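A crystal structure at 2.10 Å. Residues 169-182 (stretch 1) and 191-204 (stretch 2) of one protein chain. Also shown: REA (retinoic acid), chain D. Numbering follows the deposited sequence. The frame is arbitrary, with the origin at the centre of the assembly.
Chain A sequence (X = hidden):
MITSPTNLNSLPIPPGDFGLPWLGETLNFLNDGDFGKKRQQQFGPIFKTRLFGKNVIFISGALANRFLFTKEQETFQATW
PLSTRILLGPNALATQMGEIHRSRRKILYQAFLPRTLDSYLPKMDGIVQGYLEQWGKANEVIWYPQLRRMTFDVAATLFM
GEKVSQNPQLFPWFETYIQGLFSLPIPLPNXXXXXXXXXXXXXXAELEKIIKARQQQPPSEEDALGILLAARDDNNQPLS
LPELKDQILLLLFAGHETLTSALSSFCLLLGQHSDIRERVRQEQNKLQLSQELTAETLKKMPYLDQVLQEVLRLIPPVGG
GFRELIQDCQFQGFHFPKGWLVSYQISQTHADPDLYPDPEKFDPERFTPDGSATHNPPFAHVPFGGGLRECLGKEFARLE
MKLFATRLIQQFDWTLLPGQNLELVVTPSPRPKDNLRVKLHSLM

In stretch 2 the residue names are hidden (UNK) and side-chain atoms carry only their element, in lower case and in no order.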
# COMPACT_ATOMS: atom_id res chain seq x y z
N GLN A 169 10.92 -10.21 18.03
CA GLN A 169 9.65 -10.93 17.90
C GLN A 169 8.62 -10.13 17.11
O GLN A 169 7.57 -10.65 16.74
CB GLN A 169 9.08 -11.20 19.30
CG GLN A 169 9.69 -12.35 20.06
CD GLN A 169 9.01 -12.58 21.41
OE1 GLN A 169 9.12 -11.75 22.32
NE2 GLN A 169 8.31 -13.71 21.55
N LEU A 170 8.95 -8.85 16.89
CA LEU A 170 8.04 -7.86 16.31
C LEU A 170 7.69 -8.17 14.86
O LEU A 170 6.52 -8.08 14.46
CB LEU A 170 8.68 -6.47 16.42
CG LEU A 170 7.83 -5.26 16.83
CD1 LEU A 170 7.08 -5.47 18.15
CD2 LEU A 170 8.71 -4.04 16.94
N PHE A 171 8.71 -8.53 14.08
CA PHE A 171 8.59 -8.90 12.66
C PHE A 171 7.79 -10.20 12.48
O PHE A 171 6.81 -10.20 11.75
CB PHE A 171 9.98 -8.97 12.00
CG PHE A 171 9.96 -9.33 10.54
CD1 PHE A 171 9.51 -8.43 9.59
CD2 PHE A 171 10.42 -10.58 10.12
CE1 PHE A 171 9.50 -8.75 8.24
CE2 PHE A 171 10.43 -10.92 8.76
CZ PHE A 171 9.96 -10.00 7.82
N PRO A 172 8.19 -11.29 13.17
CA PRO A 172 7.42 -12.53 13.12
C PRO A 172 5.92 -12.36 13.42
O PRO A 172 5.08 -12.94 12.72
CB PRO A 172 8.06 -13.38 14.22
CG PRO A 172 9.46 -12.86 14.32
CD PRO A 172 9.39 -11.42 14.02
N TRP A 173 5.60 -11.56 14.44
CA TRP A 173 4.22 -11.25 14.80
C TRP A 173 3.48 -10.47 13.70
O TRP A 173 2.35 -10.80 13.36
CB TRP A 173 4.18 -10.47 16.13
CG TRP A 173 4.49 -11.31 17.35
CD1 TRP A 173 4.38 -12.68 17.47
CD2 TRP A 173 4.92 -10.84 18.63
NE1 TRP A 173 4.73 -13.08 18.74
CE2 TRP A 173 5.07 -11.97 19.47
CE3 TRP A 173 5.20 -9.57 19.14
CZ2 TRP A 173 5.49 -11.87 20.80
CZ3 TRP A 173 5.62 -9.47 20.47
CH2 TRP A 173 5.76 -10.62 21.28
N PHE A 174 4.11 -9.43 13.16
CA PHE A 174 3.51 -8.65 12.09
C PHE A 174 3.21 -9.47 10.85
O PHE A 174 2.17 -9.28 10.21
CB PHE A 174 4.39 -7.45 11.74
CG PHE A 174 3.73 -6.14 11.99
CD1 PHE A 174 2.90 -5.58 11.01
CD2 PHE A 174 3.90 -5.46 13.19
CE1 PHE A 174 2.27 -4.36 11.23
CE2 PHE A 174 3.27 -4.24 13.41
CZ PHE A 174 2.45 -3.69 12.43
N GLU A 175 4.09 -10.40 10.52
CA GLU A 175 3.92 -11.28 9.38
C GLU A 175 2.68 -12.15 9.51
O GLU A 175 1.91 -12.30 8.56
CB GLU A 175 5.18 -12.12 9.16
CG GLU A 175 6.41 -11.26 8.91
CD GLU A 175 6.34 -10.54 7.57
OE1 GLU A 175 5.98 -9.33 7.52
OE2 GLU A 175 6.63 -11.20 6.56
N THR A 176 2.48 -12.68 10.72
CA THR A 176 1.27 -13.41 11.09
C THR A 176 0.01 -12.52 11.13
O THR A 176 -1.05 -12.90 10.63
CB THR A 176 1.48 -14.09 12.47
OG1 THR A 176 2.70 -14.85 12.42
CG2 THR A 176 0.33 -15.01 12.80
N TYR A 177 0.13 -11.34 11.73
CA TYR A 177 -0.94 -10.34 11.74
C TYR A 177 -1.43 -10.04 10.30
O TYR A 177 -2.61 -10.18 9.99
CB TYR A 177 -0.43 -9.08 12.44
CG TYR A 177 -1.36 -7.88 12.37
CD1 TYR A 177 -2.48 -7.79 13.19
CD2 TYR A 177 -1.10 -6.83 11.48
CE1 TYR A 177 -3.33 -6.71 13.11
CE2 TYR A 177 -1.94 -5.74 11.41
CZ TYR A 177 -3.06 -5.69 12.22
OH TYR A 177 -3.90 -4.60 12.16
N ILE A 178 -0.50 -9.69 9.42
CA ILE A 178 -0.79 -9.41 8.00
C ILE A 178 -1.53 -10.54 7.25
O ILE A 178 -2.49 -10.27 6.52
CB ILE A 178 0.50 -9.00 7.24
CG1 ILE A 178 0.97 -7.62 7.72
CG2 ILE A 178 0.27 -9.00 5.72
CD1 ILE A 178 2.30 -7.17 7.11
N GLN A 179 -1.13 -11.79 7.47
CA GLN A 179 -1.72 -12.94 6.77
C GLN A 179 -3.22 -13.13 7.01
O GLN A 179 -3.92 -13.72 6.18
CB GLN A 179 -0.94 -14.24 7.08
CG GLN A 179 0.32 -14.42 6.22
CD GLN A 179 1.04 -15.79 6.41
OE1 GLN A 179 2.12 -16.01 5.86
NE2 GLN A 179 0.44 -16.69 7.17
N GLY A 180 -3.73 -12.58 8.12
CA GLY A 180 -5.15 -12.69 8.45
C GLY A 180 -6.00 -11.50 8.10
O GLY A 180 -7.22 -11.57 8.22
N LEU A 181 -5.38 -10.40 7.68
CA LEU A 181 -6.09 -9.15 7.37
C LEU A 181 -7.21 -9.34 6.34
O LEU A 181 -8.34 -8.84 6.52
CB LEU A 181 -5.12 -8.05 6.92
CG LEU A 181 -4.47 -7.21 8.03
CD1 LEU A 181 -3.25 -6.50 7.49
CD2 LEU A 181 -5.46 -6.21 8.66
N PHE A 182 -6.90 -10.06 5.26
CA PHE A 182 -7.93 -10.45 4.30
C PHE A 182 -8.07 -11.97 4.31
O PHE A 182 -7.33 -12.69 3.66
CB PHE A 182 -7.63 -9.89 2.91
CG PHE A 182 -7.65 -8.37 2.85
CD1 PHE A 182 -8.77 -7.69 2.38
CD2 PHE A 182 -6.56 -7.62 3.28
CE1 PHE A 182 -8.80 -6.29 2.32
CE2 PHE A 182 -6.59 -6.21 3.23
CZ PHE A 182 -7.71 -5.56 2.76
N UNK A 191 -6.94 -20.97 12.36
CA UNK A 191 -7.24 -20.23 11.14
C UNK A 191 -6.22 -19.10 10.99
O UNK A 191 -5.58 -18.71 11.96
o UNK A 191 -8.83 -18.73 12.28
c UNK A 191 -8.68 -19.61 11.15
c UNK A 191 -9.76 -20.70 11.22
N UNK A 192 -6.05 -18.59 9.78
CA UNK A 192 -5.16 -17.46 9.56
C UNK A 192 -5.66 -16.27 10.39
O UNK A 192 -4.86 -15.56 11.00
c UNK A 192 -4.50 -18.21 7.16
c UNK A 192 -4.64 -17.82 5.72
c UNK A 192 -3.05 -18.55 7.50
c UNK A 192 -5.09 -17.12 8.07
N UNK A 193 -6.98 -16.09 10.43
CA UNK A 193 -7.62 -15.03 11.20
C UNK A 193 -7.37 -15.06 12.70
O UNK A 193 -7.01 -14.04 13.27
c UNK A 193 -9.83 -13.88 11.67
c UNK A 193 -10.71 -14.17 12.71
c UNK A 193 -11.15 -11.81 13.05
c UNK A 193 -10.25 -11.51 12.02
c UNK A 193 -9.61 -12.55 11.33
c UNK A 193 -9.13 -14.99 10.94
c UNK A 193 -11.38 -13.14 13.39
N UNK A 194 -7.58 -16.21 13.34
CA UNK A 194 -7.33 -16.35 14.79
C UNK A 194 -5.87 -16.18 15.16
O UNK A 194 -5.54 -15.66 16.23
N UNK A 195 -4.97 -16.63 14.29
CA UNK A 195 -3.55 -16.43 14.51
C UNK A 195 -3.19 -14.95 14.40
O UNK A 195 -2.25 -14.48 15.07
c UNK A 195 -0.56 -19.56 14.00
c UNK A 195 -2.89 -18.75 13.61
c UNK A 195 -2.72 -17.25 13.51
c UNK A 195 -1.70 -19.48 12.99
n UNK A 195 0.77 -19.24 13.41
N UNK A 196 -3.90 -14.21 13.55
CA UNK A 196 -3.67 -12.78 13.37
C UNK A 196 -4.25 -12.02 14.54
O UNK A 196 -3.73 -10.98 14.92
c UNK A 196 -4.28 -12.27 12.06
o UNK A 196 -3.43 -12.59 10.97
N UNK A 197 -5.34 -12.54 15.08
CA UNK A 197 -5.96 -11.99 16.28
C UNK A 197 -5.01 -12.04 17.46
O UNK A 197 -4.92 -11.09 18.23
c UNK A 197 -9.67 -13.09 16.17
o UNK A 197 -10.64 -12.41 16.50
n UNK A 197 -9.69 -14.41 16.19
c UNK A 197 -7.24 -12.75 16.62
c UNK A 197 -8.39 -12.42 15.73
N UNK A 198 -4.29 -13.16 17.58
CA UNK A 198 -3.33 -13.41 18.65
C UNK A 198 -2.08 -12.57 18.41
O UNK A 198 -1.50 -12.01 19.35
c UNK A 198 -1.79 -15.33 19.56
n UNK A 198 -0.85 -15.67 21.82
c UNK A 198 -2.08 -15.43 21.06
c UNK A 198 -0.69 -15.38 23.11
n UNK A 198 -1.68 -14.84 23.80
c UNK A 198 -3.03 -14.93 18.74
n UNK A 198 0.47 -15.63 23.71
N UNK A 199 -1.68 -12.47 17.15
CA UNK A 199 -0.57 -11.60 16.73
C UNK A 199 -0.86 -10.16 17.14
O UNK A 199 -0.01 -9.51 17.73
c UNK A 199 -0.35 -11.70 15.22
N UNK A 200 -2.08 -9.69 16.86
CA UNK A 200 -2.49 -8.31 17.19
C UNK A 200 -2.42 -8.06 18.70
O UNK A 200 -1.96 -7.01 19.12
n UNK A 200 -6.64 -5.48 17.54
c UNK A 200 -6.48 -4.16 17.39
c UNK A 200 -4.76 -7.07 17.50
n UNK A 200 -7.15 -3.35 18.19
c UNK A 200 -5.95 -6.50 16.74
n UNK A 200 -5.67 -3.65 16.45
c UNK A 200 -3.89 -7.99 16.63
N UNK A 201 -2.87 -9.03 19.49
CA UNK A 201 -2.85 -8.92 20.95
C UNK A 201 -1.42 -8.77 21.46
O UNK A 201 -1.13 -7.91 22.30
c UNK A 201 -3.52 -10.13 21.60
N UNK A 202 -0.54 -9.62 20.94
CA UNK A 202 0.87 -9.59 21.31
C UNK A 202 1.55 -8.30 20.89
O UNK A 202 2.36 -7.75 21.63
c UNK A 202 1.60 -10.81 20.74
c UNK A 202 1.24 -12.18 21.32
c UNK A 202 1.73 -13.30 20.41
c UNK A 202 1.78 -12.36 22.73
N UNK A 203 1.21 -7.80 19.69
CA UNK A 203 1.79 -6.55 19.20
C UNK A 203 1.32 -5.34 19.99
O UNK A 203 2.12 -4.45 20.27
c UNK A 203 2.17 -7.29 16.71
c UNK A 203 1.41 -7.34 15.40
c UNK A 203 3.62 -6.88 16.49
c UNK A 203 1.49 -6.34 17.70
N UNK A 204 0.03 -5.27 20.33
CA UNK A 204 -0.50 -4.14 21.09
C UNK A 204 0.14 -4.09 22.49
O UNK A 204 0.51 -3.02 22.97
c UNK A 204 -4.35 -4.32 20.34
c UNK A 204 -2.81 -2.58 19.45
c UNK A 204 -2.91 -4.00 19.98
c UNK A 204 -2.03 -4.21 21.21
C1 REA D . -3.78 0.47 3.46
C2 REA D . -3.89 1.34 4.71
C3 REA D . -5.36 1.53 5.08
C4 REA D . -5.96 0.20 5.53
C5 REA D . -5.58 -0.96 4.62
C6 REA D . -4.56 -0.84 3.67
C7 REA D . -4.24 -2.03 2.86
C8 REA D . -5.10 -2.40 1.74
C9 REA D . -4.84 -3.68 1.05
C10 REA D . -5.94 -4.22 0.29
C11 REA D . -5.83 -4.76 -1.05
C12 REA D . -7.12 -4.82 -1.73
C13 REA D . -7.59 -6.01 -2.45
C14 REA D . -8.81 -5.81 -3.14
C15 REA D . -9.22 -6.53 -4.33
C16 REA D . -4.38 1.20 2.25
C17 REA D . -2.29 0.21 3.23
C18 REA D . -6.32 -2.26 4.81
C19 REA D . -3.52 -4.42 1.15
C20 REA D . -6.83 -7.30 -2.42
O1 REA D . -8.45 -7.35 -4.87
O2 REA D . -10.34 -6.34 -4.81
O HOH W 1 -2.41 -15.43 10.29

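Position 191 has three side-chain atoms, a carbon carrying one oxygen and one carbon, and they touch nothing on stretch 1. The backbone N of 194 donates to the oxygen. This is Thr191, the N-cap: its OG1 lies 3.0 Å from N of 194, satisfying an amide that has no helical carbonyl before it.

Position 192 carries four carbons, forked at the second, a terminal one touching the Gln179 amide. It is Leu192, with CD2 4.0 Å from Gln179 NE2; its CA-to-CB bond points toward stretch 1, and the apolar side chain covers part of Gln179.

At 193 one carbon leads to a six-carbon ring whose edge meets the Gly180 carbonyl. This is Phe193: its CB points away, yet the flat ring brings CD1 to 4.0 Å from Gly180 O.

Position 194 has no side-chain atoms and is Gly194, out of reach of stretch 1, so this contact sets no demand on it.

At 195 four carbons in a row end in nitrogen, the first carbon near the Thr176 methyl: Lys195. Its CB lies 3.9 Å from Thr176 CG2. Lys195 is an exposed residue at the margin of the contact, where a long polar side chain is tolerated.

Position 196 shows one carbon and one oxygen, the oxygen close to the carbonyls of Thr176 and Tyr177: Ser196. The small side chain fits among Thr176, Tyr177, Gln179 and Gly180. OG is 2.4 Å from Thr176 O, very short, and 2.7 Å from Tyr177 O; which carbonyl takes its one proton is left open. Gly180 suits the crowding, since a CB there would fall 2.2 Å from Ser196 OG and 2.8 Å from Leu192 O.

Position 197 has three carbons, the third bearing oxygen and nitrogen: Gln197, pointing away. Position 198 has three carbons, a nitrogen, then a carbon with two more nitrogens: Arg198, exposed. Neither touches stretch 1, so polar groups are tolerated.

Position 199 has a single carbon, pointing toward stretch 1, and is Ala199. Its CB lies 3.4 Å from Trp173 O and 3.8 Å from Tyr177 CB, so a small side chain suits this close packing.

At 200 three carbons, a nitrogen, then a carbon carrying two more nitrogens approach the Tyr177 ring: Arg200. Its CB packs 3.7 Å from Tyr177 CD1, and its terminal nitrogens are hydrogen-bonded elsewhere in the structure.

Position 201, one carbon out of reach, is Ala201; the contact demands nothing here.

At 202 four carbons, forked at the second, lie over the Trp173 ring: Leu202. CB sits 3.8 Å from the six-membered ring's centroid, a CH-pi contact; CD1 is 3.4 Å from Trp173 NE1. An aliphatic side chain suits this aromatic face.

Position 203 has the same fork, set among Leu170, Trp173, Phe174 and Tyr177: Leu203, the most covered residue of the contact. CD2 lies 3.6 Å from Phe174 CD2 and CD1 3.9 Å from Tyr177 CB, apolar against apolar.

Position 204, also forked, is Leu204, out of reach and unconstrained by this contact.

The helices cross at 137° between their directions, their axes approaching to 7.4 Å. Small residues permit this closeness: the CA atoms of Tyr177 and Ser196 are 4.0 Å apart. Water 1 donates to Thr176 O and Leu192 O, bridging the backbones, while Leu202 and Leu203 extend the contact through apolar packing.

Stretch 2, residues 191-204: TLFGKSQRARALLL
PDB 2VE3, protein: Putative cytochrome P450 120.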